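Local coordinates for major capsid protein (Faustovirus, PDB 5J7O), which forms the capsid shell of a large double-stranded DNA virus, each subunit folding as a double jelly-roll, at the interface of chains A and B. Numbering follows the deposited sequence. Chains: chain A/B, major capsid protein.

Contact 1: the interface of chains A and B. Residues chain A 238, 272-274; chain B 176, 229, 280, 284-286, 465.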
ATOM      1  N   LEU A 238      -3.756  -1.219 -22.905  1.00 29.76           N
ATOM      2  CA  LEU A 238      -2.551  -2.036 -23.015  1.00 29.90           C
ATOM      3  C   LEU A 238      -1.387  -1.196 -23.532  1.00 30.79           C
ATOM      4  O   LEU A 238      -1.522  -0.474 -24.522  1.00 30.65           O
ATOM      5  CB  LEU A 238      -2.809  -3.217 -23.950  1.00 28.89           C
ATOM      6  CG  LEU A 238      -3.873  -4.221 -23.505  1.00 30.65           C
ATOM      7  CD1 LEU A 238      -4.100  -5.260 -24.588  1.00 26.05           C
ATOM      8  CD2 LEU A 238      -3.462  -4.877 -22.198  1.00 25.29           C
ATOM      9  N   THR A 272       2.171  -8.963 -22.203  1.00 35.08           N
ATOM     10  CA  THR A 272       1.022  -8.095 -22.431  1.00 36.48           C
ATOM     11  C   THR A 272       0.650  -7.473 -21.091  1.00 35.78           C
ATOM     12  O   THR A 272       0.181  -8.173 -20.187  1.00 34.76           O
ATOM     13  CB  THR A 272      -0.155  -8.868 -23.022  1.00 36.90           C
ATOM     14  OG1 THR A 272       0.214  -9.414 -24.293  1.00 39.09           O
ATOM     15  CG2 THR A 272      -1.351  -7.948 -23.199  1.00 35.20           C
ATOM     16  N   ALA A 273       0.861  -6.164 -20.959  1.00 35.68           N
ATOM     17  CA  ALA A 273       0.690  -5.494 -19.679  1.00 35.17           C
ATOM     18  C   ALA A 273       0.057  -4.123 -19.875  1.00 36.19           C
ATOM     19  O   ALA A 273       0.219  -3.485 -20.919  1.00 35.77           O
ATOM     20  CB  ALA A 273       2.026  -5.346 -18.943  1.00 35.36           C
ATOM     21  N   ARG A 274      -0.660  -3.681 -18.846  1.00 37.23           N
ATOM     22  CA  ARG A 274      -1.273  -2.363 -18.795  1.00 37.56           C
ATOM     23  C   ARG A 274      -0.850  -1.673 -17.506  1.00 38.21           C
ATOM     24  O   ARG A 274      -0.452  -2.321 -16.534  1.00 39.08           O
ATOM     25  CB  ARG A 274      -2.802  -2.451 -18.864  1.00 35.64           C
ATOM     26  CG  ARG A 274      -3.380  -3.410 -17.842  1.00 35.82           C
ATOM     27  CD  ARG A 274      -4.893  -3.378 -17.803  1.00 35.66           C
ATOM     28  NE  ARG A 274      -5.409  -4.416 -16.917  1.00 37.53           N
ATOM     29  CZ  ARG A 274      -6.639  -4.435 -16.418  1.00 40.03           C
ATOM     30  NH1 ARG A 274      -7.492  -3.463 -16.710  1.00 40.50           N
ATOM     31  NH2 ARG A 274      -7.015  -5.424 -15.619  1.00 41.45           N
TER
ATOM     32  N   ARG B 176      -9.923 -12.213 -20.961  1.00 34.98           N
ATOM     33  CA  ARG B 176      -9.607 -11.783 -19.612  1.00 33.89           C
ATOM     34  C   ARG B 176     -10.485 -12.562 -18.650  1.00 32.43           C
ATOM     35  O   ARG B 176     -11.568 -13.027 -19.017  1.00 31.45           O
ATOM     36  CB  ARG B 176      -9.842 -10.282 -19.425  1.00 33.68           C
ATOM     37  CG  ARG B 176     -11.111  -9.956 -18.661  1.00 34.51           C
ATOM     38  CD  ARG B 176     -11.538  -8.520 -18.891  1.00 35.53           C
ATOM     39  NE  ARG B 176     -10.544  -7.550 -18.434  1.00 38.40           N
ATOM     40  CZ  ARG B 176     -10.480  -6.290 -18.857  1.00 40.66           C
ATOM     41  NH1 ARG B 176     -11.342  -5.842 -19.762  1.00 43.09           N
ATOM     42  NH2 ARG B 176      -9.551  -5.474 -18.381  1.00 40.13           N
ATOM     43  N   GLU B 229      -4.771 -10.857 -10.246  1.00 35.44           N
ATOM     44  CA  GLU B 229      -3.434 -10.398 -10.591  1.00 36.85           C
ATOM     45  C   GLU B 229      -2.895  -9.468  -9.509  1.00 36.33           C
ATOM     46  O   GLU B 229      -3.648  -8.785  -8.810  1.00 37.03           O
ATOM     47  CB  GLU B 229      -3.443  -9.690 -11.947  1.00 39.50           C
ATOM     48  CG  GLU B 229      -4.290  -8.429 -11.990  1.00 42.99           C
ATOM     49  CD  GLU B 229      -4.458  -7.889 -13.398  1.00 48.21           C
ATOM     50  OE1 GLU B 229      -3.966  -8.535 -14.347  1.00 50.03           O
ATOM     51  OE2 GLU B 229      -5.083  -6.820 -13.555  1.00 52.05           O
ATOM     52  N   VAL B 280       0.238  -4.399 -14.281  1.00 36.77           N
ATOM     53  CA  VAL B 280      -0.352  -5.713 -14.074  1.00 33.53           C
ATOM     54  C   VAL B 280      -0.353  -6.441 -15.408  1.00 32.63           C
ATOM     55  O   VAL B 280      -0.481  -5.828 -16.473  1.00 31.88           O
ATOM     56  CB  VAL B 280      -1.780  -5.623 -13.489  1.00 30.92           C
ATOM     57  CG1 VAL B 280      -1.744  -5.046 -12.080  1.00 30.28           C
ATOM     58  CG2 VAL B 280      -2.673  -4.782 -14.388  1.00 30.89           C
ATOM     59  N   GLN B 284      -6.549 -10.834 -15.135  1.00 33.57           N
ATOM     60  CA  GLN B 284      -7.512  -9.786 -15.451  1.00 34.44           C
ATOM     61  C   GLN B 284      -7.080  -8.902 -16.612  1.00 36.11           C
ATOM     62  O   GLN B 284      -7.918  -8.181 -17.167  1.00 35.83           O
ATOM     63  CB  GLN B 284      -7.775  -8.912 -14.219  1.00 32.24           C
ATOM     64  CG  GLN B 284      -8.692  -9.551 -13.186  1.00 29.82           C
ATOM     65  CD  GLN B 284      -8.026 -10.677 -12.418  1.00 29.22           C
ATOM     66  OE1 GLN B 284      -6.854 -10.587 -12.054  1.00 29.51           O
ATOM     67  NE2 GLN B 284      -8.773 -11.745 -12.169  1.00 27.65           N
ATOM     68  N   THR B 285      -5.809  -8.938 -16.992  1.00 37.63           N
ATOM     69  CA  THR B 285      -5.335  -8.139 -18.118  1.00 36.45           C
ATOM     70  C   THR B 285      -5.622  -8.867 -19.428  1.00 38.18           C
ATOM     71  O   THR B 285      -5.262 -10.041 -19.567  1.00 39.80           O
ATOM     72  CB  THR B 285      -3.839  -7.857 -17.985  1.00 36.88           C
ATOM     73  OG1 THR B 285      -3.612  -6.982 -16.873  1.00 38.53           O
ATOM     74  CG2 THR B 285      -3.299  -7.207 -19.248  1.00 36.16           C
ATOM     75  N   PRO B 286      -6.265  -8.215 -20.396  1.00 38.41           N
ATOM     76  CA  PRO B 286      -6.622  -8.906 -21.645  1.00 38.57           C
ATOM     77  C   PRO B 286      -5.384  -9.342 -22.416  1.00 39.27           C
ATOM     78  O   PRO B 286      -4.449  -8.564 -22.615  1.00 40.05           O
ATOM     79  CB  PRO B 286      -7.423  -7.849 -22.418  1.00 39.26           C
ATOM     80  CG  PRO B 286      -7.851  -6.850 -21.387  1.00 38.09           C
ATOM     81  CD  PRO B 286      -6.756  -6.828 -20.370  1.00 36.99           C
ATOM     82  N   TRP B 465     -17.273  -7.936 -15.633  1.00 41.63           N
ATOM     83  CA  TRP B 465     -16.067  -8.618 -15.175  1.00 41.11           C
ATOM     84  C   TRP B 465     -15.448  -7.936 -13.961  1.00 41.49           C
ATOM     85  O   TRP B 465     -14.739  -8.590 -13.185  1.00 41.23           O
ATOM     86  CB  TRP B 465     -15.043  -8.687 -16.310  1.00 40.13           C
ATOM     87  CG  TRP B 465     -14.511  -7.345 -16.711  1.00 39.14           C
ATOM     88  CD1 TRP B 465     -15.044  -6.494 -17.634  1.00 38.47           C
ATOM     89  CD2 TRP B 465     -13.338  -6.700 -16.200  1.00 38.17           C
ATOM     90  NE1 TRP B 465     -14.275  -5.358 -17.732  1.00 37.53           N
ATOM     91  CE2 TRP B 465     -13.222  -5.460 -16.860  1.00 38.05           C
ATOM     92  CE3 TRP B 465     -12.375  -7.049 -15.248  1.00 40.17           C
ATOM     93  CZ2 TRP B 465     -12.183  -4.569 -16.599  1.00 39.27           C
ATOM     94  CZ3 TRP B 465     -11.345  -6.165 -14.992  1.00 41.03           C
ATOM     95  CH2 TRP B 465     -11.257  -4.940 -15.664  1.00 40.26           C
TER
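The hydroxyl OG1 of B:Thr285 is bound from both sides of the interface. OG1 sits close to the guanidinium plane of A:Arg274 and accepts a fairly straight hydrogen bond from its NE at 3.1 Å. The same hydroxyl donates its own proton to the carboxylate OE1 of B:Glu229 at 3.0 Å on the syn side. The other carboxylate oxygen, OE2 of B:Glu229, takes a salt bridge from NH2 of A:Arg274 at 3.2 Å. This second bond is more bent, 138° at the hydrogen and tilted from both flat groups, whose planes stand 52° apart. Hydroxyl and carboxylate together fix the rotation of the guanidinium. A:Arg274 reaches them by placing CG between its backbone N and carbonyl carbon (chi1 52°) and then running extended to NE, antiparallel to the B:Thr285 side chain. On the way its CG packs 3.8 Å from CG2 of B:Val280.

The second shell belongs to chain B. The side-chain OE1 of B:Gln284 receives the backbone N of B:Glu229 at 2.8 Å, while the backbone O of B:Gln284 accepts NE of B:Arg176. The B:Arg176 guanidinium lies between CG of B:Pro286 on one face and the rim of the B:Trp465 indole, at CZ2, on the other, and A:Arg274 comes to its edge. NH2 of B:Arg176 lies 3.3 Å from NH1 of A:Arg274, an approach of two like charges that the carboxylate of B:Glu229 may offset. Beside this polar cluster, CD2 of A:Leu238 touches the methyl CG2 of B:Thr285 at 3.8 Å.

Backbone bonds run both ways between A:Arg274 and B:Val280, an antiparallel bridge joining the start of strand 273-280 in chain A to the end of the same strand in chain B. The receiving surface combines the loop at B:Gln284 to B:Pro286 with B:Arg176 of strand 174-177 and B:Trp465 of helix 464-467.

Contact 2: the interface of chains A and B. Residues chain A 20, 54-56; chain B 64-67.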
ATOM      1  N   MET A  20       6.851 -31.554  24.974  1.00 42.46           N
ATOM      2  CA  MET A  20       5.537 -32.173  25.069  1.00 43.95           C
ATOM      3  C   MET A  20       5.324 -32.998  26.328  1.00 45.43           C
ATOM      4  O   MET A  20       4.178 -33.130  26.763  1.00 46.67           O
ATOM      5  CB  MET A  20       5.275 -33.058  23.841  1.00 43.07           C
ATOM      6  CG  MET A  20       5.148 -32.269  22.550  1.00 42.98           C
ATOM      7  SD  MET A  20       5.189 -33.303  21.077  1.00 43.87           S
ATOM      8  CE  MET A  20       6.757 -34.136  21.307  1.00 43.78           C
ATOM      9  N   THR A  54      -1.045 -29.376  33.734  1.00 52.89           N
ATOM     10  CA  THR A  54       0.340 -29.469  33.286  1.00 51.18           C
ATOM     11  C   THR A  54       0.506 -29.236  31.794  1.00 50.05           C
ATOM     12  O   THR A  54       1.462 -28.576  31.384  1.00 50.83           O
ATOM     13  CB  THR A  54       0.933 -30.842  33.645  1.00 51.19           C
ATOM     14  OG1 THR A  54       0.245 -31.869  32.921  1.00 51.72           O
ATOM     15  CG2 THR A  54       0.815 -31.105  35.138  1.00 51.02           C
ATOM     16  N   HIS A  55      -0.401 -29.753  30.971  1.00 47.85           N
ATOM     17  CA  HIS A  55      -0.278 -29.689  29.523  1.00 45.26           C
ATOM     18  C   HIS A  55      -1.376 -28.821  28.920  1.00 46.19           C
ATOM     19  O   HIS A  55      -2.475 -28.717  29.466  1.00 47.50           O
ATOM     20  CB  HIS A  55      -0.333 -31.088  28.906  1.00 43.10           C
ATOM     21  CG  HIS A  55       0.878 -31.920  29.189  1.00 40.69           C
ATOM     22  ND1 HIS A  55       1.218 -32.337  30.457  1.00 39.50           N
ATOM     23  CD2 HIS A  55       1.832 -32.410  28.364  1.00 39.99           C
ATOM     24  CE1 HIS A  55       2.329 -33.050  30.401  1.00 39.45           C
ATOM     25  NE2 HIS A  55       2.722 -33.109  29.142  1.00 39.49           N
ATOM     26  N   ILE A  56      -1.072 -28.205  27.779  1.00 45.49           N
ATOM     27  CA  ILE A  56      -2.031 -27.369  27.066  1.00 46.69           C
ATOM     28  C   ILE A  56      -2.635 -28.179  25.926  1.00 47.02           C
ATOM     29  O   ILE A  56      -1.952 -28.995  25.292  1.00 47.33           O
ATOM     30  CB  ILE A  56      -1.379 -26.066  26.559  1.00 49.01           C
ATOM     31  CG1 ILE A  56      -2.421 -25.151  25.911  1.00 49.47           C
ATOM     32  CG2 ILE A  56      -0.260 -26.348  25.579  1.00 49.85           C
ATOM     33  CD1 ILE A  56      -1.880 -23.790  25.523  1.00 49.46           C
TER
ATOM     34  N   LYS B  64       3.917 -23.991  28.603  1.00 43.12           N
ATOM     35  CA  LYS B  64       3.353 -25.272  28.981  1.00 42.40           C
ATOM     36  C   LYS B  64       3.558 -26.289  27.867  1.00 42.08           C
ATOM     37  O   LYS B  64       3.454 -25.941  26.685  1.00 40.93           O
ATOM     38  CB  LYS B  64       1.855 -25.151  29.288  1.00 42.31           C
ATOM     39  CG  LYS B  64       1.545 -24.466  30.608  1.00 42.75           C
ATOM     40  CD  LYS B  64       0.160 -23.840  30.595  1.00 44.22           C
ATOM     41  CE  LYS B  64      -0.907 -24.841  30.180  1.00 46.90           C
ATOM     42  NZ  LYS B  64      -0.995 -25.990  31.123  1.00 49.02           N
ATOM     43  N   PRO B  65       3.861 -27.541  28.202  1.00 42.54           N
ATOM     44  CA  PRO B  65       3.937 -28.573  27.166  1.00 41.46           C
ATOM     45  C   PRO B  65       2.563 -28.815  26.569  1.00 41.96           C
ATOM     46  O   PRO B  65       1.548 -28.742  27.263  1.00 44.35           O
ATOM     47  CB  PRO B  65       4.449 -29.802  27.924  1.00 43.00           C
ATOM     48  CG  PRO B  65       3.984 -29.583  29.327  1.00 42.41           C
ATOM     49  CD  PRO B  65       4.072 -28.096  29.552  1.00 43.13           C
ATOM     50  N   PHE B  66       2.525 -29.082  25.270  1.00 40.29           N
ATOM     51  CA  PHE B  66       1.263 -29.349  24.601  1.00 41.03           C
ATOM     52  C   PHE B  66       1.066 -30.847  24.432  1.00 40.24           C
ATOM     53  O   PHE B  66       2.023 -31.584  24.177  1.00 38.25           O
ATOM     54  CB  PHE B  66       1.176 -28.638  23.245  1.00 43.26           C
ATOM     55  CG  PHE B  66       2.226 -29.054  22.251  1.00 44.25           C
ATOM     56  CD1 PHE B  66       3.493 -28.496  22.286  1.00 44.83           C
ATOM     57  CD2 PHE B  66       1.930 -29.968  21.252  1.00 43.93           C
ATOM     58  CE1 PHE B  66       4.452 -28.863  21.363  1.00 44.27           C
ATOM     59  CE2 PHE B  66       2.887 -30.338  20.326  1.00 43.53           C
ATOM     60  CZ  PHE B  66       4.148 -29.783  20.381  1.00 43.69           C
ATOM     61  N   ALA B  67      -0.175 -31.291  24.619  1.00 40.45           N
ATOM     62  CA  ALA B  67      -0.538 -32.664  24.300  1.00 42.01           C
ATOM     63  C   ALA B  67      -0.111 -32.975  22.876  1.00 42.38           C
ATOM     64  O   ALA B  67      -0.506 -32.278  21.938  1.00 41.56           O
ATOM     65  CB  ALA B  67      -2.044 -32.867  24.471  1.00 32.58           C
TER
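A:Ile56 and B:Phe66 pair as a parallel beta bridge: N of A:Ile56 gives a hydrogen bond to O of B:Pro65 at 2.7 Å, and O of A:Ile56 receives N of B:Ala67 at 3.0 Å. The imidazole of A:His55 is capped on one face by the pyrrolidine of B:Pro65, whose CG stands 3.7 Å from the ring centroid in a CH-pi contact, the two side chains crossing at about a right angle. Bonds within chain A hold this ring at its edge. ND1 of A:His55 shares a hydrogen bond with the hydroxyl OG1 of A:Thr54 at 2.7 Å, and NE2 donates to the backbone O of A:Met20 through a strongly bent bond (116° at the hydrogen). The imidazole thereby ties the loop at A:Thr54 to the segment between helices 14-19 and 22-38 while offering its face to chain B. A:Met20 also crosses the interface, laying CG over one face of the B:Phe66 ring toward the rim, with SD above the same face, just beyond the rim at CZ and CE2. The B:Lys64 chain, bent at its last two torsions, runs alongside the A:Ile56 strand and rests CE 3.9 Å from CB of A:Ile56. The branch methyl CG2 of A:Ile56, held between backbone N and carbonyl carbon (CG1 anti to N, chi1 -175°), lies 3.5 Å from CA of B:Phe66.

About 51 Å separates the centres of contact 1 and contact 2, which share no residue and lie at distant parts of the same A-B interface. Contact 1 joins the strand 273-280 of both copies at opposite ends and adds a charged cluster, whereas contact 2 pairs loop segments near the N-terminal helices through backbone bonds and ring packing. In both, unequal surfaces of identical chains meet, as suits the deposited three-copy assembly, where such pairings could recur around a trimer of the kind typical of double jelly-roll capsid proteins. Two separated points of attachment should limit rocking between neighbouring subunits.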